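Inactive Zymogen C11 Protease (Parabacteroides distasonis, PDB 6MZO) probably hydrolyses peptide bonds as a clostripain-like (family C11) cysteine protease, captured here in its inactive zymogen form. Local coordinates at residues G48-Y53 with D201-E206; A178-G183 with A207-I212; S30-A35 with V112-G117. All blocks are in the same frame, centred on the assembly; numbering follows the deposited sequence.

All three contacts lie on one face of the central mixed sheet of this clan CD peptidase, where helices 26-43, 195-203 and 209-220 pack. Contact 3 joins helix 26-43 to strand 109-115, contact 1 sets helix 195-203 against strand 49-54, and contact 2 places helix 209-220 on strand 178-183. Centres of contacts 1 and 2 are 12 Å apart, and Ile212 packs on Asp201 and Met202; the centre of contact 3 is 16 Å from contact 1 and 17 Å from contact 2. Along the chain, contact 1 interlocks with both others, whereas contact 3 closes before contact 2 opens. Strands from well-separated parts of the chain are thus covered by one helical layer.

Contact 1: residues G48-Y53 with D201-E206; sequences GNLLIY and DMFKKE
Phe203, on helix 195-203, presses its ring against Gly48 and the first two residues of strand 49-54, Asn49 and Leu50. This is helix-on-sheet packing within the alpha/beta, caspase-like fold expected of a clan CD peptidase, and Phe203 supplies most of the surface buried from its side.

The polar component is a carbonyl at a ring edge. Asn49 O lies in the plane of the Phe203 ring, facing the side between two carbons: it is 3.3 Å from Phe203 CE1 and 3.4 Å from Phe203 CZ. The slightly positive rim of the ring thereby meets the negative end of the peptide dipole. The side chain of Asn49 points away, and Asn49 ND2 is hydrogen-bonded to Thr14 OG1.

Apolar contact comes from Leu50, whose side chain crosses that of Phe203 at about a right angle. Leu50 CB is 3.9 Å from Phe203 CZ. With CG anti to the backbone N (chi1 -179°), Leu50 also brings CD1 to 4.0 Å from Phe203 CZ, while Ile36 and Ile40 of helix 26-43 pack on the same leucine.

A salt bridge and side-chain-to-carbonyl hydrogen bonds surround Phe203. Lys204 NZ forms the salt bridge, to Asp201 OD1 at 3.0 Å. Arg13 donates to the carbonyls of Met202, Lys204 and Lys205, and Asn46 ND2 to that of Phe203.

The glycine contact is close to the backbone of Phe203. A CB on Gly48 would come within 2.3 Å of Phe203 CD1, the ring carbon that Gly48 CA itself approaches to 3.7 Å.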
loop_
_atom_site.group_PDB
_atom_site.type_symbol
_atom_site.label_atom_id
_atom_site.label_comp_id
_atom_site.label_asym_id
_atom_site.label_seq_id
_atom_site.Cartn_x
_atom_site.Cartn_y
_atom_site.Cartn_z
ATOM N N GLY A 48 19.907 -9.697 -8.768
ATOM C CA GLY A 48 19.374 -8.347 -8.516
ATOM C C GLY A 48 20.085 -7.624 -7.344
ATOM O O GLY A 48 20.925 -8.232 -6.646
ATOM N N ASN A 49 19.725 -6.347 -7.107
ATOM C CA ASN A 49 20.313 -5.582 -5.991
ATOM C C ASN A 49 19.273 -5.268 -4.966
ATOM O O ASN A 49 18.197 -4.840 -5.344
ATOM C CB ASN A 49 20.909 -4.270 -6.495
ATOM C CG ASN A 49 21.928 -4.489 -7.557
ATOM O OD1 ASN A 49 22.951 -5.160 -7.314
ATOM N ND2 ASN A 49 21.653 -3.953 -8.787
ATOM N N LEU A 50 19.583 -5.462 -3.676
ATOM C CA LEU A 50 18.590 -5.177 -2.624
ATOM C C LEU A 50 19.187 -4.054 -1.741
ATOM O O LEU A 50 20.232 -4.271 -1.116
ATOM C CB LEU A 50 18.323 -6.389 -1.778
ATOM C CG LEU A 50 17.258 -6.145 -0.673
ATOM C CD1 LEU A 50 15.825 -5.701 -1.159
ATOM C CD2 LEU A 50 17.219 -7.398 0.143
ATOM N N LEU A 51 18.494 -2.910 -1.671
ATOM C CA LEU A 51 18.903 -1.770 -0.881
ATOM C C LEU A 51 17.830 -1.516 0.170
ATOM O O LEU A 51 16.630 -1.671 -0.100
ATOM C CB LEU A 51 19.024 -0.546 -1.769
ATOM C CG LEU A 51 20.323 -0.410 -2.615
ATOM C CD1 LEU A 51 21.450 -0.077 -1.619
ATOM C CD2 LEU A 51 20.668 -1.608 -3.449
ATOM N N ILE A 52 18.266 -1.173 1.387
ATOM C CA ILE A 52 17.353 -0.890 2.534
ATOM C C ILE A 52 17.661 0.468 3.093
ATOM O O ILE A 52 18.860 0.828 3.246
ATOM C CB ILE A 52 17.568 -1.885 3.693
ATOM C CG1 ILE A 52 17.729 -3.312 3.195
ATOM C CG2 ILE A 52 16.461 -1.795 4.751
ATOM C CD1 ILE A 52 16.447 -3.945 2.584
ATOM N N TYR A 53 16.621 1.213 3.448
ATOM C CA TYR A 53 16.794 2.486 4.161
ATOM C C TYR A 53 16.080 2.320 5.461
ATOM O O TYR A 53 14.877 1.863 5.478
ATOM C CB TYR A 53 16.196 3.651 3.386
ATOM C CG TYR A 53 16.185 4.950 4.153
ATOM C CD1 TYR A 53 17.275 5.824 4.093
ATOM C CD2 TYR A 53 15.052 5.335 4.899
ATOM C CE1 TYR A 53 17.265 7.031 4.798
ATOM C CE2 TYR A 53 15.054 6.514 5.627
ATOM C CZ TYR A 53 16.151 7.352 5.549
ATOM O OH TYR A 53 16.076 8.544 6.229
ATOM N N ASP A 201 10.548 -13.775 -5.076
ATOM C CA ASP A 201 9.488 -13.276 -5.964
ATOM C C ASP A 201 9.718 -11.855 -6.383
ATOM O O ASP A 201 9.325 -11.516 -7.552
ATOM C CB ASP A 201 8.106 -13.438 -5.275
ATOM C CG ASP A 201 7.736 -14.915 -5.082
ATOM O OD1 ASP A 201 8.120 -15.767 -5.919
ATOM O OD2 ASP A 201 7.077 -15.257 -4.059
ATOM N N MET A 202 10.290 -11.008 -5.514
ATOM C CA MET A 202 10.535 -9.607 -5.947
ATOM C C MET A 202 11.606 -9.481 -7.062
ATOM O O MET A 202 11.678 -8.439 -7.685
ATOM C CB MET A 202 10.989 -8.718 -4.741
ATOM C CG MET A 202 9.999 -8.722 -3.676
ATOM S SD MET A 202 10.815 -7.566 -2.369
ATOM C CE MET A 202 10.078 -8.079 -0.865
ATOM N N PHE A 203 12.429 -10.514 -7.231
ATOM C CA PHE A 203 13.625 -10.401 -8.074
ATOM C C PHE A 203 13.556 -11.315 -9.311
ATOM O O PHE A 203 14.539 -11.408 -10.022
ATOM C CB PHE A 203 14.870 -10.713 -7.233
ATOM C CG PHE A 203 15.292 -9.564 -6.383
ATOM C CD1 PHE A 203 15.980 -8.511 -6.946
ATOM C CD2 PHE A 203 14.914 -9.459 -5.006
ATOM C CE1 PHE A 203 16.374 -7.448 -6.198
ATOM C CE2 PHE A 203 15.281 -8.398 -4.241
ATOM C CZ PHE A 203 15.999 -7.333 -4.821
ATOM N N LYS A 204 12.451 -12.033 -9.534
ATOM C CA LYS A 204 12.266 -12.748 -10.865
ATOM C C LYS A 204 12.364 -11.717 -12.015
ATOM O O LYS A 204 12.099 -10.509 -11.834
ATOM C CB LYS A 204 10.949 -13.468 -10.881
ATOM C CG LYS A 204 10.977 -14.647 -9.824
ATOM C CD LYS A 204 9.653 -15.399 -9.808
ATOM C CE LYS A 204 9.649 -16.394 -8.636
ATOM N NZ LYS A 204 8.298 -17.092 -8.566
ATOM N N LYS A 205 12.752 -12.197 -13.184
ATOM C CA LYS A 205 12.962 -11.255 -14.309
ATOM C C LYS A 205 11.795 -10.314 -14.435
ATOM O O LYS A 205 12.028 -9.092 -14.550
ATOM C CB LYS A 205 13.199 -12.073 -15.571
ATOM C CG LYS A 205 13.680 -11.242 -16.759
ATOM C CD LYS A 205 14.168 -12.239 -17.783
ATOM C CE LYS A 205 13.990 -11.643 -19.142
ATOM N NZ LYS A 205 14.939 -10.573 -19.391
ATOM N N GLU A 206 10.551 -10.846 -14.433
ATOM C CA GLU A 206 9.345 -10.088 -14.145
ATOM C C GLU A 206 9.032 -10.304 -12.662
ATOM O O GLU A 206 9.003 -11.469 -12.214
ATOM C CB GLU A 206 8.187 -10.524 -14.943
ATOM C CG GLU A 206 8.439 -10.234 -16.473
ATOM C CD GLU A 206 7.332 -10.669 -17.393
ATOM O OE1 GLU A 206 6.181 -10.803 -16.941
ATOM O OE2 GLU A 206 7.629 -10.875 -18.601
#

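Contact 2: residues A178-G183 with A207-I212; sequences ADYIIG and ADVVGI
Val209, in the first turn of helix 209-220, has both methyl groups engaged by alternate residues of strand 178-183. Its CG2 sits over one face of the Tyr180 ring in a CH-pi contact, 4.1 Å from the ring centroid and 19° off the normal, displaced toward the CG and CD1 side. With chi1 at -65°, CG2 occupies the crowded position between backbone N and carbonyl carbon, and this rotation turns the other methyl, CG1, to Ile182, two residues on from the tyrosine: Val209 CG1 is 4.0 Å from Ile182 CD1. Val209 CG1 also touches Tyr180 CB at 4.0 Å, so the valine is wedged between the two strand side chains.

This is helix-on-sheet packing in the alpha/beta sandwich expected of a clan CD peptidase. Strand 178-183 runs parallel to strand 155-162 and antiparallel to 226-231, and helix 209-220 is the second of two helices met on the way from it to the latter. Tyr180 and Ile182 point to this helical layer, while Ile181 between them points away, onto Phe160 and Phe174.

Ile182 makes its contacts through CD1. An extended chi2 of 170° carries CD1 between Val209 and Ile212, where Ile182 CD1 lies 4.1 Å from Ile212 CD1. Ile198 and Met202 of helix 195-203 touch that second isoleucine as well.

The turn presenting Val209 is held by an N-cap. Asp208 OD1 accepts from Gly211 N at 2.9 Å, the donor approaching from well above the carboxylate plane, and Asp208 OD2 is salt-bridged to Lys204 NZ.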
loop_
_atom_site.group_PDB
_atom_site.type_symbol
_atom_site.label_atom_id
_atom_site.label_comp_id
_atom_site.label_asym_id
_atom_site.label_seq_id
_atom_site.Cartn_x
_atom_site.Cartn_y
_atom_site.Cartn_z
ATOM N N ALA A 178 3.844 3.051 -11.426
ATOM C CA ALA A 178 4.025 1.660 -11.090
ATOM C C ALA A 178 3.147 0.760 -11.914
ATOM O O ALA A 178 2.022 1.017 -12.083
ATOM C CB ALA A 178 3.742 1.437 -9.631
ATOM N N ASP A 179 3.690 -0.333 -12.406
ATOM C CA ASP A 179 2.880 -1.225 -13.181
ATOM C C ASP A 179 1.839 -1.971 -12.356
ATOM O O ASP A 179 0.786 -2.247 -12.820
ATOM C CB ASP A 179 3.731 -2.211 -13.963
ATOM C CG ASP A 179 4.584 -1.540 -15.014
ATOM O OD1 ASP A 179 4.185 -0.548 -15.583
ATOM O OD2 ASP A 179 5.671 -2.018 -15.243
ATOM N N TYR A 180 2.205 -2.301 -11.124
ATOM C CA TYR A 180 1.357 -3.008 -10.193
ATOM C C TYR A 180 1.476 -2.389 -8.809
ATOM O O TYR A 180 2.503 -1.933 -8.450
ATOM C CB TYR A 180 1.780 -4.487 -10.088
ATOM C CG TYR A 180 1.543 -5.222 -11.356
ATOM C CD1 TYR A 180 0.333 -5.745 -11.632
ATOM C CD2 TYR A 180 2.516 -5.323 -12.293
ATOM C CE1 TYR A 180 0.095 -6.376 -12.824
ATOM C CE2 TYR A 180 2.294 -5.944 -13.489
ATOM C CZ TYR A 180 1.081 -6.465 -13.753
ATOM O OH TYR A 180 0.863 -7.081 -14.946
ATOM N N ILE A 181 0.389 -2.434 -8.063
ATOM C CA ILE A 181 0.361 -1.958 -6.706
ATOM C C ILE A 181 -0.084 -3.133 -5.835
ATOM O O ILE A 181 -1.038 -3.738 -6.108
ATOM C CB ILE A 181 -0.660 -0.822 -6.509
ATOM C CG1 ILE A 181 -0.347 0.368 -7.393
ATOM C CG2 ILE A 181 -0.690 -0.373 -5.082
ATOM C CD1 ILE A 181 0.945 1.002 -7.064
ATOM N N ILE A 182 0.638 -3.387 -4.767
ATOM C CA ILE A 182 0.339 -4.464 -3.850
ATOM C C ILE A 182 0.033 -3.867 -2.489
ATOM O O ILE A 182 0.801 -3.096 -2.027
ATOM C CB ILE A 182 1.545 -5.417 -3.700
ATOM C CG1 ILE A 182 1.980 -5.929 -5.053
ATOM C CG2 ILE A 182 1.201 -6.604 -2.837
ATOM C CD1 ILE A 182 3.281 -6.667 -5.039
ATOM N N GLY A 183 -1.068 -4.256 -1.858
ATOM C CA GLY A 183 -1.371 -3.664 -0.556
ATOM C C GLY A 183 -2.540 -4.347 0.094
ATOM O O GLY A 183 -3.044 -5.353 -0.432
ATOM N N ALA A 207 8.743 -9.225 -11.930
ATOM C CA ALA A 207 8.372 -9.381 -10.520
ATOM C C ALA A 207 7.124 -10.239 -10.431
ATOM O O ALA A 207 6.144 -10.031 -11.152
ATOM C CB ALA A 207 8.139 -7.978 -9.896
ATOM N N ASP A 208 7.110 -11.202 -9.493
ATOM C CA ASP A 208 5.959 -12.114 -9.352
ATOM C C ASP A 208 5.005 -11.536 -8.339
ATOM O O ASP A 208 4.985 -11.920 -7.153
ATOM C CB ASP A 208 6.509 -13.515 -8.948
ATOM C CG ASP A 208 5.465 -14.571 -8.916
ATOM O OD1 ASP A 208 4.276 -14.301 -9.207
ATOM O OD2 ASP A 208 5.831 -15.712 -8.552
ATOM N N VAL A 209 4.262 -10.544 -8.827
ATOM C CA VAL A 209 3.384 -9.805 -7.900
ATOM C C VAL A 209 2.265 -10.670 -7.389
ATOM O O VAL A 209 1.876 -10.524 -6.193
ATOM C CB VAL A 209 2.824 -8.519 -8.604
ATOM C CG1 VAL A 209 4.039 -7.576 -8.887
ATOM C CG2 VAL A 209 1.988 -8.837 -9.855
ATOM N N VAL A 210 1.772 -11.608 -8.204
ATOM C CA VAL A 210 0.762 -12.489 -7.682
ATOM C C VAL A 210 1.373 -13.443 -6.630
ATOM O O VAL A 210 0.762 -13.665 -5.620
ATOM C CB VAL A 210 0.028 -13.273 -8.839
ATOM C CG1 VAL A 210 -0.942 -14.307 -8.294
ATOM C CG2 VAL A 210 -0.673 -12.222 -9.749
ATOM N N GLY A 211 2.612 -13.940 -6.852
ATOM C CA GLY A 211 3.324 -14.718 -5.852
ATOM C C GLY A 211 3.434 -13.992 -4.540
ATOM O O GLY A 211 3.207 -14.569 -3.494
ATOM N N ILE A 212 3.840 -12.725 -4.603
ATOM C CA ILE A 212 4.000 -11.972 -3.369
ATOM C C ILE A 212 2.706 -11.900 -2.549
ATOM O O ILE A 212 2.723 -12.185 -1.358
ATOM C CB ILE A 212 4.511 -10.548 -3.679
ATOM C CG1 ILE A 212 5.955 -10.615 -4.192
ATOM C CG2 ILE A 212 4.409 -9.643 -2.413
ATOM C CD1 ILE A 212 6.403 -9.273 -4.839
#

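Contact 3: residues S30-A35 with V112-G117; sequences SQNLRA and VLWSHG
Helix 26-43 and strand 109-115 come no nearer here than 9.9 Å between the CA atoms of Asn32 and Trp114, a separation that their two side chains span alone.

Asn32 points its amide from the helix toward the sheet, and Trp114 extends its indole to meet it, CG anti to the backbone N (chi1 -173°). The side chains cross at about a right angle, with the amide and indole planes 68° apart. Asn32 ND2 comes to 3.1 Å from Trp114 NE1 and to 3.7 Å from Trp114 CE2, approaching the ring obliquely. Both nitrogens are donors, so this short separation is not a hydrogen bond. A shared acceptor probably accounts for it: Asn191 O, from the loop preceding helix 195-203, accepts from Asn32 ND2 and from Trp114 NE1.

The indole is packed on other sides too. His116, two residues farther along the chain, lays its ring over one face of Trp114, with His116 CD2 3.8 Å above the indole plane; His116 NE2 is in turn hydrogen-bonded to Asp161 OD1. Phe19 of strand 14-19 meets Trp114 with ring planes about 50° apart and touches Asn32 as well. With a phenylalanine in place of Trp114 the indole N-H is gone, and Asn191 O would probably lose one of its two side-chain donors, making its loop less firmly tied to the sheet.

In this helix-to-sheet junction of the clostripain-like alpha/beta fold, one carbonyl probably offsets the unfavourable approach of two N-H groups. It is also likely to fix the amide rotation of Asn32, since the flipped amide would turn an oxygen toward Asn191 O.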
loop_
_atom_site.group_PDB
_atom_site.type_symbol
_atom_site.label_atom_id
_atom_site.label_comp_id
_atom_site.label_asym_id
_atom_site.label_seq_id
_atom_site.Cartn_x
_atom_site.Cartn_y
_atom_site.Cartn_z
ATOM N N SER A 30 13.257 -3.818 13.068
ATOM C CA SER A 30 14.264 -4.879 13.325
ATOM C C SER A 30 13.772 -6.292 13.018
ATOM O O SER A 30 14.527 -7.118 12.431
ATOM C CB SER A 30 14.739 -4.852 14.798
ATOM O OG SER A 30 15.239 -3.580 15.155
ATOM N N GLN A 31 12.540 -6.619 13.410
ATOM C CA GLN A 31 11.974 -7.944 13.072
ATOM C C GLN A 31 11.867 -8.155 11.585
ATOM O O GLN A 31 12.185 -9.238 11.082
ATOM C CB GLN A 31 10.574 -8.104 13.680
ATOM C CG GLN A 31 9.923 -9.435 13.443
ATOM C CD GLN A 31 8.570 -9.537 14.172
ATOM O OE1 GLN A 31 8.310 -8.810 15.142
ATOM N NE2 GLN A 31 7.707 -10.430 13.696
ATOM N N ASN A 32 11.438 -7.112 10.862
ATOM C CA ASN A 32 11.361 -7.235 9.400
ATOM C C ASN A 32 12.720 -7.373 8.773
ATOM O O ASN A 32 12.857 -8.108 7.784
ATOM C CB ASN A 32 10.641 -6.034 8.798
ATOM C CG ASN A 32 9.160 -6.189 8.942
ATOM O OD1 ASN A 32 8.629 -7.285 8.721
ATOM N ND2 ASN A 32 8.500 -5.153 9.404
ATOM N N LEU A 33 13.704 -6.673 9.291
ATOM C CA LEU A 33 15.082 -6.840 8.723
ATOM C C LEU A 33 15.566 -8.295 8.913
ATOM O O LEU A 33 16.171 -8.900 8.037
ATOM C CB LEU A 33 16.066 -5.873 9.380
ATOM C CG LEU A 33 15.908 -4.490 8.712
ATOM C CD1 LEU A 33 16.604 -3.461 9.595
ATOM C CD2 LEU A 33 16.565 -4.542 7.340
ATOM N N ARG A 34 15.247 -8.886 10.058
ATOM C CA ARG A 34 15.557 -10.287 10.278
ATOM C C ARG A 34 14.855 -11.183 9.223
ATOM O O ARG A 34 15.471 -12.133 8.670
ATOM C CB ARG A 34 15.148 -10.684 11.738
ATOM C CG ARG A 34 15.410 -12.164 12.061
ATOM C CD ARG A 34 14.207 -13.060 11.817
ATOM N NE ARG A 34 13.233 -12.925 12.889
ATOM C CZ ARG A 34 11.912 -12.883 12.767
ATOM N NH1 ARG A 34 11.173 -12.779 13.887
ATOM N NH2 ARG A 34 11.326 -12.968 11.566
ATOM N N ALA A 35 13.562 -10.916 8.949
ATOM C CA ALA A 35 12.828 -11.715 7.988
ATOM C C ALA A 35 13.436 -11.550 6.563
ATOM O O ALA A 35 13.514 -12.527 5.821
ATOM C CB ALA A 35 11.333 -11.305 7.987
ATOM N N VAL A 112 9.399 -0.973 -1.973
ATOM C CA VAL A 112 8.592 -1.433 -0.788
ATOM C C VAL A 112 8.611 -0.255 0.172
ATOM O O VAL A 112 9.693 0.247 0.523
ATOM C CB VAL A 112 9.202 -2.599 -0.114
ATOM C CG1 VAL A 112 8.383 -2.991 1.114
ATOM C CG2 VAL A 112 9.324 -3.783 -1.126
ATOM N N LEU A 113 7.422 0.227 0.547
ATOM C CA LEU A 113 7.341 1.391 1.485
ATOM C C LEU A 113 6.687 0.873 2.707
ATOM O O LEU A 113 5.556 0.326 2.634
ATOM C CB LEU A 113 6.507 2.506 0.906
ATOM C CG LEU A 113 7.027 3.156 -0.339
ATOM C CD1 LEU A 113 6.022 4.309 -0.754
ATOM C CD2 LEU A 113 8.405 3.653 -0.044
ATOM N N TRP A 114 7.391 0.901 3.805
ATOM C CA TRP A 114 6.876 0.376 5.039
ATOM C C TRP A 114 6.525 1.542 5.947
ATOM O O TRP A 114 7.403 2.399 6.230
ATOM C CB TRP A 114 7.948 -0.485 5.736
ATOM C CG TRP A 114 7.497 -1.240 6.960
ATOM C CD1 TRP A 114 7.091 -2.552 7.019
ATOM C CD2 TRP A 114 7.441 -0.749 8.302
ATOM N NE1 TRP A 114 6.775 -2.882 8.303
ATOM C CE2 TRP A 114 6.974 -1.798 9.105
ATOM C CE3 TRP A 114 7.710 0.474 8.877
ATOM C CZ2 TRP A 114 6.784 -1.651 10.466
ATOM C CZ3 TRP A 114 7.531 0.622 10.250
ATOM C CH2 TRP A 114 7.072 -0.437 11.011
ATOM N N SER A 115 5.284 1.543 6.405
ATOM C CA SER A 115 4.838 2.682 7.236
ATOM C C SER A 115 3.566 2.211 7.890
ATOM O O SER A 115 2.545 2.173 7.229
ATOM C CB SER A 115 4.569 3.903 6.355
ATOM O OG SER A 115 4.224 5.066 7.132
ATOM N N HIS A 116 3.609 1.809 9.143
ATOM C CA HIS A 116 2.368 1.484 9.835
ATOM C C HIS A 116 1.832 2.650 10.691
ATOM O O HIS A 116 2.509 3.148 11.579
ATOM C CB HIS A 116 2.573 0.227 10.660
ATOM C CG HIS A 116 2.860 -0.980 9.823
ATOM N ND1 HIS A 116 2.789 -2.265 10.314
ATOM C CD2 HIS A 116 3.236 -1.092 8.526
ATOM C CE1 HIS A 116 3.100 -3.119 9.351
ATOM N NE2 HIS A 116 3.356 -2.432 8.252
ATOM N N GLY A 117 0.602 3.058 10.379
ATOM C CA GLY A 117 -0.027 4.276 10.867
ATOM C C GLY A 117 -1.402 4.382 10.230
ATOM O O GLY A 117 -2.132 3.392 10.170
#